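PDB 3DDM: putative mandelate racemase/muconate lactonizing enzyme from Bordetella bronchiseptica, which is of unknown function but belongs to the enolase superfamily, pairing an enolase-like N-terminal domain with a TIM-barrel-like C-terminal domain. Local coordinates for residues G256-A261 / L282-G287. The protein carries 1 engineered substitution. Sequence-based numbering, arbitrary orientation.
Sequences GGENIA and LAKWGG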
ATOM      1  N   GLY A 256      12.602 -15.786   6.562  1.00 35.80           N
ATOM      2  CA  GLY A 256      11.803 -14.633   6.199  1.00 33.61           C
ATOM      3  C   GLY A 256      11.364 -14.761   4.756  1.00 34.11           C
ATOM      4  O   GLY A 256      11.871 -15.609   4.034  1.00 33.63           O
ATOM      5  N   GLY A 257      10.426 -13.921   4.332  1.00 35.18           N
ATOM      6  CA  GLY A 257       9.951 -13.968   2.964  1.00 34.74           C
ATOM      7  C   GLY A 257       8.504 -13.533   2.908  1.00 36.64           C
ATOM      8  O   GLY A 257       8.047 -12.992   1.906  1.00 37.67           O
ATOM      9  N   GLU A 258       7.782 -13.783   3.995  1.00 38.45           N
ATOM     10  CA  GLU A 258       6.378 -13.410   4.097  1.00 40.32           C
ATOM     11  C   GLU A 258       6.263 -11.958   3.656  1.00 40.47           C
ATOM     12  O   GLU A 258       5.308 -11.576   2.985  1.00 39.37           O
ATOM     13  CB  GLU A 258       5.905 -13.524   5.550  1.00 43.52           C
ATOM     14  CG  GLU A 258       4.635 -14.316   5.762  1.00 52.68           C
ATOM     15  CD  GLU A 258       3.428 -13.734   5.035  1.00 59.28           C
ATOM     16  OE1 GLU A 258       3.041 -12.580   5.340  1.00 62.06           O
ATOM     17  OE2 GLU A 258       2.862 -14.436   4.159  1.00 62.56           O
ATOM     18  N   ASN A 259       7.253 -11.150   4.028  1.00 40.90           N
ATOM     19  CA  ASN A 259       7.220  -9.738   3.688  1.00 41.10           C
ATOM     20  C   ASN A 259       8.342  -9.189   2.829  1.00 42.03           C
ATOM     21  O   ASN A 259       8.826  -8.080   3.045  1.00 43.36           O
ATOM     22  CB  ASN A 259       7.077  -8.926   4.962  1.00 39.91           C
ATOM     23  CG  ASN A 259       5.793  -9.231   5.661  1.00 38.60           C
ATOM     24  OD1 ASN A 259       5.783  -9.792   6.745  1.00 38.30           O
ATOM     25  ND2 ASN A 259       4.685  -8.893   5.019  1.00 39.30           N
ATOM     26  N   ILE A 260       8.749  -9.985   1.854  1.00 41.27           N
ATOM     27  CA  ILE A 260       9.751  -9.586   0.896  1.00 41.48           C
ATOM     28  C   ILE A 260       8.986  -9.798  -0.411  1.00 42.49           C
ATOM     29  O   ILE A 260       8.397 -10.858  -0.617  1.00 44.23           O
ATOM     30  CB  ILE A 260      10.998 -10.497   0.967  1.00 41.31           C
ATOM     31  CG1 ILE A 260      11.655 -10.352   2.336  1.00 39.55           C
ATOM     32  CG2 ILE A 260      12.003 -10.123  -0.126  1.00 37.74           C
ATOM     33  CD1 ILE A 260      12.884 -11.237   2.522  1.00 40.24           C
ATOM     34  N   ALA A 261       8.952  -8.782  -1.266  1.00 42.23           N
ATOM     35  CA  ALA A 261       8.245  -8.875  -2.538  1.00 42.13           C
ATOM     36  C   ALA A 261       9.085  -8.273  -3.652  1.00 43.14           C
ATOM     37  O   ALA A 261       9.862  -7.350  -3.423  1.00 44.97           O
ATOM     38  CB  ALA A 261       6.919  -8.150  -2.450  1.00 40.95           C
ATOM     39  N   LEU A 282       3.671 -17.167  -2.441  1.00 41.80           N
ATOM     40  CA  LEU A 282       3.242 -17.063  -3.829  1.00 39.20           C
ATOM     41  C   LEU A 282       1.889 -16.389  -4.050  1.00 37.23           C
ATOM     42  O   LEU A 282       1.624 -15.907  -5.146  1.00 34.69           O
ATOM     43  CB  LEU A 282       3.315 -18.439  -4.509  1.00 38.26           C
ATOM     44  CG  LEU A 282       2.055 -19.176  -4.929  1.00 37.74           C
ATOM     45  CD1 LEU A 282       2.444 -20.374  -5.754  1.00 37.41           C
ATOM     46  CD2 LEU A 282       1.279 -19.599  -3.706  1.00 40.23           C
ATOM     47  N   ALA A 283       1.051 -16.326  -3.017  1.00 37.01           N
ATOM     48  CA  ALA A 283      -0.255 -15.655  -3.149  1.00 37.83           C
ATOM     49  C   ALA A 283      -0.140 -14.162  -2.778  1.00 37.36           C
ATOM     50  O   ALA A 283      -1.050 -13.366  -3.030  1.00 36.43           O
ATOM     51  CB  ALA A 283      -1.297 -16.330  -2.271  1.00 35.59           C
ATOM     52  N   LYS A 284       0.990 -13.795  -2.182  1.00 36.57           N
ATOM     53  CA  LYS A 284       1.228 -12.416  -1.790  1.00 37.87           C
ATOM     54  C   LYS A 284       1.986 -11.709  -2.905  1.00 39.73           C
ATOM     55  O   LYS A 284       1.678 -10.563  -3.240  1.00 41.16           O
ATOM     56  CB  LYS A 284       2.036 -12.370  -0.497  1.00 36.31           C
ATOM     57  CG  LYS A 284       1.397 -11.544   0.604  1.00 38.06           C
ATOM     58  CD  LYS A 284       2.209 -11.610   1.891  1.00 36.98           C
ATOM     59  CE  LYS A 284       1.852 -10.474   2.815  1.00 37.95           C
ATOM     60  NZ  LYS A 284       2.825 -10.334   3.929  1.00 38.82           N
ATOM     61  N   TRP A 285       2.974 -12.395  -3.483  1.00 40.41           N
ATOM     62  CA  TRP A 285       3.756 -11.815  -4.574  1.00 40.65           C
ATOM     63  C   TRP A 285       4.253 -12.788  -5.659  1.00 41.47           C
ATOM     64  O   TRP A 285       4.590 -13.946  -5.392  1.00 41.46           O
ATOM     65  CB  TRP A 285       4.977 -11.050  -4.036  1.00 37.93           C
ATOM     66  CG  TRP A 285       5.825 -10.541  -5.163  1.00 38.48           C
ATOM     67  CD1 TRP A 285       5.610  -9.410  -5.906  1.00 38.56           C
ATOM     68  CD2 TRP A 285       6.922 -11.230  -5.794  1.00 38.68           C
ATOM     69  NE1 TRP A 285       6.499  -9.355  -6.964  1.00 38.04           N
ATOM     70  CE2 TRP A 285       7.313 -10.457  -6.918  1.00 37.85           C
ATOM     71  CE3 TRP A 285       7.606 -12.427  -5.521  1.00 37.86           C
ATOM     72  CZ2 TRP A 285       8.360 -10.843  -7.768  1.00 36.44           C
ATOM     73  CZ3 TRP A 285       8.647 -12.812  -6.368  1.00 37.85           C
ATOM     74  CH2 TRP A 285       9.013 -12.016  -7.481  1.00 36.84           C
ATOM     75  N   GLY A 286       4.296 -12.278  -6.888  1.00 41.41           N
ATOM     76  CA  GLY A 286       4.791 -13.031  -8.024  1.00 42.59           C
ATOM     77  C   GLY A 286       4.037 -14.243  -8.529  1.00 43.78           C
ATOM     78  O   GLY A 286       4.061 -14.530  -9.730  1.00 44.83           O
ATOM     79  N   GLY A 287       3.371 -14.962  -7.632  1.00 44.33           N
ATOM     80  CA  GLY A 287       2.660 -16.150  -8.057  1.00 42.91           C
ATOM     81  C   GLY A 287       3.716 -17.148  -8.485  1.00 42.74           C
ATOM     82  O   GLY A 287       4.842 -17.112  -7.988  1.00 43.23           O
TER
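Lys284 reaches across to Glu258 and grips it twice with one ammonium group, once at its backbone and once at its carboxylate. Lys284 NZ bonds to the main-chain O of Glu258 at 2.9 Å and pairs with OE1 of the same residue in a salt bridge of 2.7 Å. Neither bond is made in plane: the ammonium sits 52° out of the carbonyl plane and 40° out of the carboxylate plane. The lysine chain runs extended beyond CG, Glu258 is bent at chi2, and the two side chains cross at about a right angle. The acceptor carbonyl belongs to the type I turn Gly257-Ile260, closed by Ile260 N to Gly257 O at 3.1 Å. Gln106 of the second subunit offers its main-chain O to the same NZ, and the Trp58 ring makes a cation-pi contact with Lys284. The carboxylates of Asp281 and Glu258 lie close together.

One residue further along, the contact turns apolar. Trp285 holds CG anti to its backbone N (chi1 176°), which sets the indole beside Ala261; Ala261 CB lies 3.8 Å from Trp285 CG, and Ala261 CA lies over one face of the ring.

The segments lie largely in the loops after neighbouring parallel barrel strands, 254-256 and 275-278, at their C-terminal ends, the face that carries the active site in enolase-superfamily relatives. They lead into helices 263-272 and 287-300. Trp285 also packs on helix 287-300 and on Ala114 of helix 110-131, and Lys284 touches Gln115 there, joining adjacent barrel loops to that helix and, through Gln106, to the second subunit.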